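Long-range contacts in dipeptide Epimerase (Enterococcus faecalis V583, PDB 3JVA), which belongs to the enolase superfamily, in the mandelate racemase/muconate lactonizing enzyme group, and holds a magnesium ion in its barrel domain: residues T62-I73 with I91-I102; C281-C292 with N313-A321. All coordinates share one frame; numbering follows the deposited sequence.

Contact 1 of 2, residues T62-I73 with I91-I102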
# COMPACT_ATOMS: atom_id res chain seq x y z
N THR B 62 42.57 2.51 7.25
CA THR B 62 42.13 3.08 8.51
C THR B 62 43.19 4.02 9.08
O THR B 62 42.88 5.10 9.58
CB THR B 62 41.81 1.97 9.53
OG1 THR B 62 40.72 1.19 9.02
CG2 THR B 62 41.40 2.57 10.88
N LEU B 63 44.45 3.61 9.00
CA LEU B 63 45.54 4.45 9.49
C LEU B 63 45.59 5.75 8.69
O LEU B 63 45.70 6.84 9.27
CB LEU B 63 46.88 3.72 9.39
CG LEU B 63 47.08 2.55 10.37
CD1 LEU B 63 48.34 1.79 10.00
CD2 LEU B 63 47.16 3.09 11.80
N GLU B 64 45.50 5.65 7.37
CA GLU B 64 45.54 6.84 6.52
C GLU B 64 44.39 7.80 6.84
O GLU B 64 44.60 9.01 6.98
CB GLU B 64 45.50 6.45 5.03
CG GLU B 64 45.30 7.65 4.09
CD GLU B 64 45.53 7.32 2.62
OE1 GLU B 64 45.24 6.19 2.19
OE2 GLU B 64 45.98 8.22 1.88
N THR B 65 43.19 7.26 6.97
CA THR B 65 42.03 8.09 7.26
C THR B 65 42.13 8.74 8.63
O THR B 65 41.82 9.92 8.78
CB THR B 65 40.72 7.27 7.17
OG1 THR B 65 40.61 6.70 5.86
CG2 THR B 65 39.51 8.16 7.43
N ILE B 66 42.58 7.99 9.63
CA ILE B 66 42.70 8.56 10.97
C ILE B 66 43.64 9.76 10.95
O ILE B 66 43.38 10.77 11.61
CB ILE B 66 43.21 7.52 11.99
CG1 ILE B 66 42.13 6.45 12.20
CG2 ILE B 66 43.56 8.20 13.31
CD1 ILE B 66 42.55 5.32 13.11
N GLU B 67 44.73 9.66 10.20
CA GLU B 67 45.70 10.76 10.10
C GLU B 67 45.02 11.99 9.51
O GLU B 67 45.28 13.12 9.95
CB GLU B 67 46.87 10.34 9.22
CG GLU B 67 47.70 9.19 9.78
CD GLU B 67 48.76 9.65 10.76
OE1 GLU B 67 48.44 10.41 11.70
OE2 GLU B 67 49.94 9.25 10.58
N LEU B 68 44.17 11.78 8.51
CA LEU B 68 43.46 12.89 7.88
C LEU B 68 42.51 13.53 8.90
O LEU B 68 42.47 14.75 9.03
CB LEU B 68 42.68 12.41 6.65
CG LEU B 68 43.50 11.98 5.42
CD1 LEU B 68 42.57 11.42 4.35
CD2 LEU B 68 44.27 13.19 4.88
N PHE B 69 41.74 12.69 9.60
CA PHE B 69 40.81 13.18 10.62
C PHE B 69 41.55 13.94 11.71
O PHE B 69 41.12 15.02 12.14
CB PHE B 69 40.07 12.02 11.30
CG PHE B 69 39.10 11.27 10.42
CD1 PHE B 69 38.61 11.83 9.24
CD2 PHE B 69 38.61 10.03 10.83
CE1 PHE B 69 37.64 11.16 8.48
CE2 PHE B 69 37.64 9.36 10.08
CZ PHE B 69 37.15 9.93 8.90
N GLY B 70 42.65 13.36 12.18
CA GLY B 70 43.43 13.97 13.25
C GLY B 70 43.86 15.40 12.99
O GLY B 70 43.72 16.26 13.86
N GLN B 71 44.39 15.65 11.81
CA GLN B 71 44.85 17.00 11.48
C GLN B 71 43.70 17.97 11.28
O GLN B 71 43.87 19.18 11.46
CB GLN B 71 45.74 16.96 10.23
CG GLN B 71 47.04 16.20 10.46
CD GLN B 71 47.77 16.67 11.71
OE1 GLN B 71 48.25 17.80 11.77
NE2 GLN B 71 47.84 15.81 12.72
N ALA B 72 42.53 17.45 10.94
CA ALA B 72 41.36 18.29 10.72
C ALA B 72 40.64 18.67 12.01
O ALA B 72 39.89 19.64 12.04
CB ALA B 72 40.39 17.61 9.77
N ILE B 73 40.86 17.90 13.08
CA ILE B 73 40.18 18.22 14.33
C ILE B 73 41.05 18.95 15.36
O ILE B 73 40.58 19.26 16.46
CB ILE B 73 39.56 16.96 15.00
CG1 ILE B 73 40.65 15.96 15.38
CG2 ILE B 73 38.56 16.31 14.04
CD1 ILE B 73 40.10 14.71 16.08
N ILE B 91 34.99 14.72 5.34
CA ILE B 91 36.23 14.18 4.81
C ILE B 91 36.04 12.82 4.14
O ILE B 91 36.51 12.60 3.02
CB ILE B 91 37.29 14.05 5.93
CG1 ILE B 91 37.73 15.45 6.39
CG2 ILE B 91 38.48 13.24 5.45
CD1 ILE B 91 38.67 15.46 7.57
N SER B 92 35.36 11.91 4.83
CA SER B 92 35.15 10.56 4.30
C SER B 92 33.69 10.14 4.29
O SER B 92 32.99 10.26 5.29
CB SER B 92 35.94 9.55 5.13
OG SER B 92 35.62 8.22 4.74
N ALA B 93 33.24 9.63 3.15
CA ALA B 93 31.87 9.18 2.98
C ALA B 93 31.63 7.86 3.71
O ALA B 93 30.50 7.52 4.04
CB ALA B 93 31.55 9.01 1.49
N PHE B 94 32.71 7.12 3.98
CA PHE B 94 32.60 5.83 4.66
C PHE B 94 33.92 5.34 5.25
O PHE B 94 34.85 5.03 4.51
CB PHE B 94 32.06 4.77 3.70
CG PHE B 94 31.85 3.43 4.35
CD1 PHE B 94 30.83 3.24 5.27
CD2 PHE B 94 32.68 2.35 4.04
CE1 PHE B 94 30.63 2.00 5.89
CE2 PHE B 94 32.49 1.10 4.64
CZ PHE B 94 31.46 0.93 5.57
N ALA B 95 33.99 5.27 6.58
CA ALA B 95 35.18 4.81 7.27
C ALA B 95 34.84 4.57 8.74
O ALA B 95 35.39 5.22 9.63
CB ALA B 95 36.30 5.84 7.15
N PRO B 96 33.94 3.62 9.02
CA PRO B 96 33.54 3.32 10.40
C PRO B 96 34.67 3.00 11.37
O PRO B 96 34.62 3.38 12.53
CB PRO B 96 32.54 2.17 10.23
CG PRO B 96 32.95 1.53 8.92
CD PRO B 96 33.26 2.73 8.06
N ALA B 97 35.70 2.29 10.90
CA ALA B 97 36.81 1.96 11.78
C ALA B 97 37.56 3.23 12.20
O ALA B 97 37.80 3.44 13.39
CB ALA B 97 37.77 1.00 11.09
N ALA B 98 37.90 4.07 11.23
CA ALA B 98 38.62 5.31 11.51
C ALA B 98 37.79 6.29 12.34
O ALA B 98 38.29 6.90 13.27
CB ALA B 98 39.06 5.98 10.20
N LYS B 99 36.51 6.43 12.00
CA LYS B 99 35.64 7.33 12.75
C LYS B 99 35.45 6.85 14.19
O LYS B 99 35.41 7.66 15.12
CB LYS B 99 34.29 7.47 12.05
CG LYS B 99 34.43 8.12 10.67
CD LYS B 99 33.10 8.31 9.96
CE LYS B 99 33.35 8.92 8.57
NZ LYS B 99 32.09 9.09 7.77
N ALA B 100 35.35 5.55 14.39
CA ALA B 100 35.19 5.01 15.73
C ALA B 100 36.43 5.30 16.57
O ALA B 100 36.33 5.62 17.76
CB ALA B 100 34.95 3.50 15.67
N ALA B 101 37.60 5.18 15.96
CA ALA B 101 38.85 5.42 16.68
C ALA B 101 38.88 6.84 17.25
O ALA B 101 39.20 7.05 18.42
CB ALA B 101 40.05 5.18 15.76
N ILE B 102 38.53 7.82 16.42
CA ILE B 102 38.51 9.21 16.87
C ILE B 102 37.40 9.44 17.89
O ILE B 102 37.62 10.07 18.93
CB ILE B 102 38.25 10.18 15.69
CG1 ILE B 102 39.44 10.17 14.72
CG2 ILE B 102 37.98 11.58 16.22
CD1 ILE B 102 40.75 10.68 15.32
O HOH W 1 38.87 3.24 8.07
O HOH W 2 37.97 7.00 4.40
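Helix 62-73 and the first turns of helix 96-114 pass at a crossing angle of -46°, the axes of the short segments 62-73 and 96-102 being 8.6 Å apart at the closest point. Thr62 lies beside Ala98, while at the other end Phe69 faces Ile91, the last helical residue before the chain turns through Ser92 toward Ala95, the N-cap of the second helix. Small residues suit this crossing; the second helix supplies Ala97, Ala98 and Ala101. The methyl of Ala98 is a knob in a hole formed by Thr62, Thr65, Ile66 and Phe69, with its CB 3.6 Å from Thr65 CG2. Farther along, Ile66 CD1 reaches the methyl of Ala101. In the α+β capping domain of the enolase superfamily, these helices pack on an antiparallel sheet: Ile66 and Ala101 both also touch strand 29-38.

Phe69 is the reciprocal knob, set among Ile91, Ala98, Lys99 and Ile102. With CG anti to its carbonyl carbon (chi1 -68°), its ring reaches across to the second helix. Ile91 CG2 meets the ring edge at CE1, 3.8 Å away, whereas Thr65 CG2 of its own helix lies over one face, offset toward the rim. Lys99 suits this border because its aliphatic part packs obliquely on the ring, CG 3.5 Å from Phe69 CE2, while its extended chain carries NZ to Ser92 O (2.9 Å) and to a salt bridge with Asp89. Beyond the ring, Ile73 CD1 and Ile102 CG2 meet tip to tip at 3.8 Å.

No direct hydrogen bond joins the segments. A water links Thr65 OG1 and Ser92 OG, its oxygen 2.7 Å from Ser92 OG; Thr65 OG1 also bonds to Gly61 O, and Ser92 OG accepts from Phe94 N in an ST turn.

Contact 2 of 2, residues C281-C292 with N313-A321; sequences CETAGIECMIGC and NITRADLDA
Asn313 presses its side chain against the last turn of helix 271-284, just before two parallel strands, 287-290 and 314-317, come together. An amide suits this corner: ND2 donates to Ile286 O at 2.9 Å, nearly straight (169°) and in both the amide and carbonyl planes, and also bonds Asn278. Glu282 CB packs 3.6 Å from Asn313 CG as the two chains slide past each other. Gly285, with positive phi, closes the helix in a Schellman motif.

The strand pairing is tight. Cys288 N donates to Asn313 O, and Asp318 N to Ile290 O at 2.8 Å; between them a beta bulge shifts the register by one residue. Ile290 CG2 meets Ile314 CG2 at 3.9 Å on one face, branched side chains filling the layer beneath helix 298-310. On the opposite face Met289 crosses Arg316 at about a right angle, its CG 3.5 Å from Arg316 CB.

The edge at Thr315 is looser and wetter. Thr315 OG1 donates to Glu287 OE1 (2.6 Å) from above the carboxylate plane. Glu287 OE1 and Arg316 NH1 form a long salt bridge of charge alone, 3.9 Å, the oxygen well out of the guanidinium plane. One water joins Arg316 NH1 to Glu287 OE1, the latter weakly; another joins it to Thr315 OG1 and, weakly, Cys288 O. Arg316 NE pairs with Glu212.

The side chain of Asp318 comes within about 6 Å of the magnesium ion. The strands and helix 298-310 form a beta-alpha-beta unit of the modified TIM barrel; strand 260-263 flanks 287-290, and strand 128-134 meets 314-317 to close the barrel.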
# COMPACT_ATOMS: atom_id res chain seq x y z
N CYS B 281 16.02 1.97 17.83
CA CYS B 281 15.51 0.63 18.11
C CYS B 281 14.61 0.62 19.34
O CYS B 281 13.52 0.05 19.32
CB CYS B 281 16.68 -0.34 18.32
SG CYS B 281 17.63 -0.71 16.83
N GLU B 282 15.08 1.25 20.42
CA GLU B 282 14.32 1.31 21.65
C GLU B 282 12.94 1.91 21.40
O GLU B 282 11.93 1.42 21.89
CB GLU B 282 15.09 2.14 22.69
CG GLU B 282 14.42 2.27 24.04
CD GLU B 282 15.34 2.93 25.06
OE1 GLU B 282 15.95 3.97 24.73
OE2 GLU B 282 15.45 2.41 26.19
N THR B 283 12.90 2.99 20.62
CA THR B 283 11.64 3.65 20.29
C THR B 283 10.71 2.72 19.52
O THR B 283 9.49 2.74 19.71
CB THR B 283 11.92 4.92 19.48
OG1 THR B 283 12.73 5.80 20.28
CG2 THR B 283 10.63 5.63 19.11
N ALA B 284 11.30 1.87 18.68
CA ALA B 284 10.53 0.91 17.89
C ALA B 284 10.20 -0.36 18.68
O ALA B 284 9.51 -1.25 18.18
CB ALA B 284 11.32 0.54 16.64
N GLY B 285 10.69 -0.45 19.92
CA GLY B 285 10.42 -1.62 20.74
C GLY B 285 11.30 -2.81 20.40
O GLY B 285 10.93 -3.96 20.64
N ILE B 286 12.47 -2.52 19.84
CA ILE B 286 13.43 -3.55 19.45
C ILE B 286 14.66 -3.44 20.33
O ILE B 286 15.23 -2.36 20.48
CB ILE B 286 13.84 -3.35 17.97
CG1 ILE B 286 12.62 -3.59 17.07
CG2 ILE B 286 14.99 -4.28 17.60
CD1 ILE B 286 12.91 -3.40 15.60
N GLU B 287 15.07 -4.55 20.94
CA GLU B 287 16.26 -4.53 21.78
C GLU B 287 17.53 -4.59 20.95
O GLU B 287 17.51 -5.02 19.78
CB GLU B 287 16.24 -5.69 22.78
CG GLU B 287 15.29 -5.48 23.95
CD GLU B 287 15.19 -6.68 24.88
OE1 GLU B 287 16.14 -7.48 24.94
OE2 GLU B 287 14.15 -6.82 25.55
N CYS B 288 18.64 -4.15 21.55
CA CYS B 288 19.93 -4.16 20.88
C CYS B 288 20.96 -5.01 21.60
O CYS B 288 20.91 -5.18 22.81
CB CYS B 288 20.49 -2.73 20.78
SG CYS B 288 19.69 -1.69 19.53
N MET B 289 21.89 -5.56 20.83
CA MET B 289 23.00 -6.30 21.40
C MET B 289 24.19 -5.53 20.88
O MET B 289 24.06 -4.77 19.92
CB MET B 289 23.07 -7.74 20.88
CG MET B 289 24.31 -8.49 21.38
SD MET B 289 24.28 -10.28 21.04
CE MET B 289 25.16 -10.35 19.51
N ILE B 290 25.34 -5.68 21.51
CA ILE B 290 26.52 -5.00 21.00
C ILE B 290 27.61 -6.07 20.90
O ILE B 290 27.80 -6.86 21.83
CB ILE B 290 26.97 -3.82 21.91
CG1 ILE B 290 28.14 -3.09 21.24
CG2 ILE B 290 27.35 -4.32 23.29
CD1 ILE B 290 28.35 -1.65 21.73
N GLY B 291 28.27 -6.11 19.75
CA GLY B 291 29.31 -7.09 19.52
C GLY B 291 30.68 -6.48 19.29
O GLY B 291 30.92 -5.32 19.65
N CYS B 292 31.58 -7.25 18.68
CA CYS B 292 32.93 -6.78 18.41
C CYS B 292 33.50 -7.41 17.16
O CYS B 292 32.96 -8.39 16.64
CB CYS B 292 33.84 -7.08 19.61
SG CYS B 292 33.99 -8.84 20.01
N ASN B 313 18.39 -0.36 26.82
CA ASN B 313 17.99 -1.14 25.66
C ASN B 313 19.06 -2.04 25.03
O ASN B 313 18.75 -2.86 24.17
CB ASN B 313 17.38 -0.24 24.59
CG ASN B 313 16.56 -1.01 23.58
OD1 ASN B 313 15.58 -1.68 23.94
ND2 ASN B 313 16.95 -0.93 22.32
N ILE B 314 20.32 -1.88 25.44
CA ILE B 314 21.37 -2.76 24.92
C ILE B 314 21.35 -3.85 25.99
O ILE B 314 22.03 -3.76 27.01
CB ILE B 314 22.75 -2.06 24.85
CG1 ILE B 314 22.68 -0.88 23.88
CG2 ILE B 314 23.81 -3.05 24.35
CD1 ILE B 314 24.01 -0.14 23.70
N THR B 315 20.54 -4.87 25.73
CA THR B 315 20.31 -5.95 26.67
C THR B 315 21.20 -7.18 26.56
O THR B 315 21.16 -8.04 27.44
CB THR B 315 18.87 -6.41 26.56
OG1 THR B 315 18.64 -6.92 25.24
CG2 THR B 315 17.93 -5.25 26.81
N ARG B 316 21.97 -7.27 25.48
CA ARG B 316 22.87 -8.39 25.27
C ARG B 316 24.25 -7.87 24.88
O ARG B 316 24.37 -6.79 24.30
CB ARG B 316 22.35 -9.30 24.16
CG ARG B 316 21.02 -9.98 24.47
CD ARG B 316 20.67 -10.95 23.35
NE ARG B 316 19.49 -11.76 23.62
CZ ARG B 316 18.23 -11.38 23.40
NH1 ARG B 316 17.97 -10.19 22.88
NH2 ARG B 316 17.24 -12.22 23.67
N ALA B 317 25.28 -8.64 25.18
CA ALA B 317 26.64 -8.25 24.84
C ALA B 317 27.49 -9.44 24.41
O ALA B 317 27.46 -10.50 25.03
CB ALA B 317 27.29 -7.54 26.02
N ASP B 318 28.23 -9.25 23.32
CA ASP B 318 29.12 -10.26 22.78
C ASP B 318 30.45 -9.52 22.68
O ASP B 318 30.91 -9.18 21.59
CB ASP B 318 28.63 -10.71 21.40
CG ASP B 318 29.56 -11.71 20.73
OD1 ASP B 318 30.19 -12.51 21.45
OD2 ASP B 318 29.67 -11.69 19.49
N LEU B 319 31.06 -9.27 23.84
CA LEU B 319 32.31 -8.53 23.93
C LEU B 319 33.38 -9.41 24.55
O LEU B 319 33.78 -9.20 25.70
CB LEU B 319 32.09 -7.28 24.78
CG LEU B 319 30.95 -6.36 24.31
CD1 LEU B 319 30.69 -5.29 25.36
CD2 LEU B 319 31.31 -5.74 22.96
N ASP B 320 33.85 -10.38 23.78
CA ASP B 320 34.83 -11.35 24.25
C ASP B 320 36.22 -11.27 23.62
O ASP B 320 37.05 -12.15 23.85
CB ASP B 320 34.26 -12.75 24.01
CG ASP B 320 34.00 -13.03 22.53
OD1 ASP B 320 33.99 -12.07 21.72
OD2 ASP B 320 33.80 -14.21 22.18
N ALA B 321 36.48 -10.23 22.83
CA ALA B 321 37.77 -10.12 22.17
C ALA B 321 39.00 -10.17 23.09
O ALA B 321 40.01 -10.77 22.73
CB ALA B 321 37.81 -8.86 21.31
O HOH W 3 18.37 2.36 26.28
O HOH W 4 15.08 -9.46 22.71
O HOH W 5 19.54 -7.77 22.77
O HOH W 6 30.78 -9.98 17.84

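How the contacts relate
The two contacts follow one another along the chain: contact 1 is complete in the N-terminal domain before contact 2 begins in the C-terminal barrel. Their centres are about 25 Å apart and their nearest atoms about 10 Å, so they do not touch. Contact 1 joins helices 59-73 and 96-114 beside the four-stranded antiparallel sheet, whereas contact 2 pairs barrel strands 287-290 and 314-317, linked by helix 298-310. They share no sheet or helix. Each therefore belongs to a different domain of the two-domain enolase-type fold, and contact 2 lies in the domain where Asp189, Glu215 and Asp240 bind magnesium.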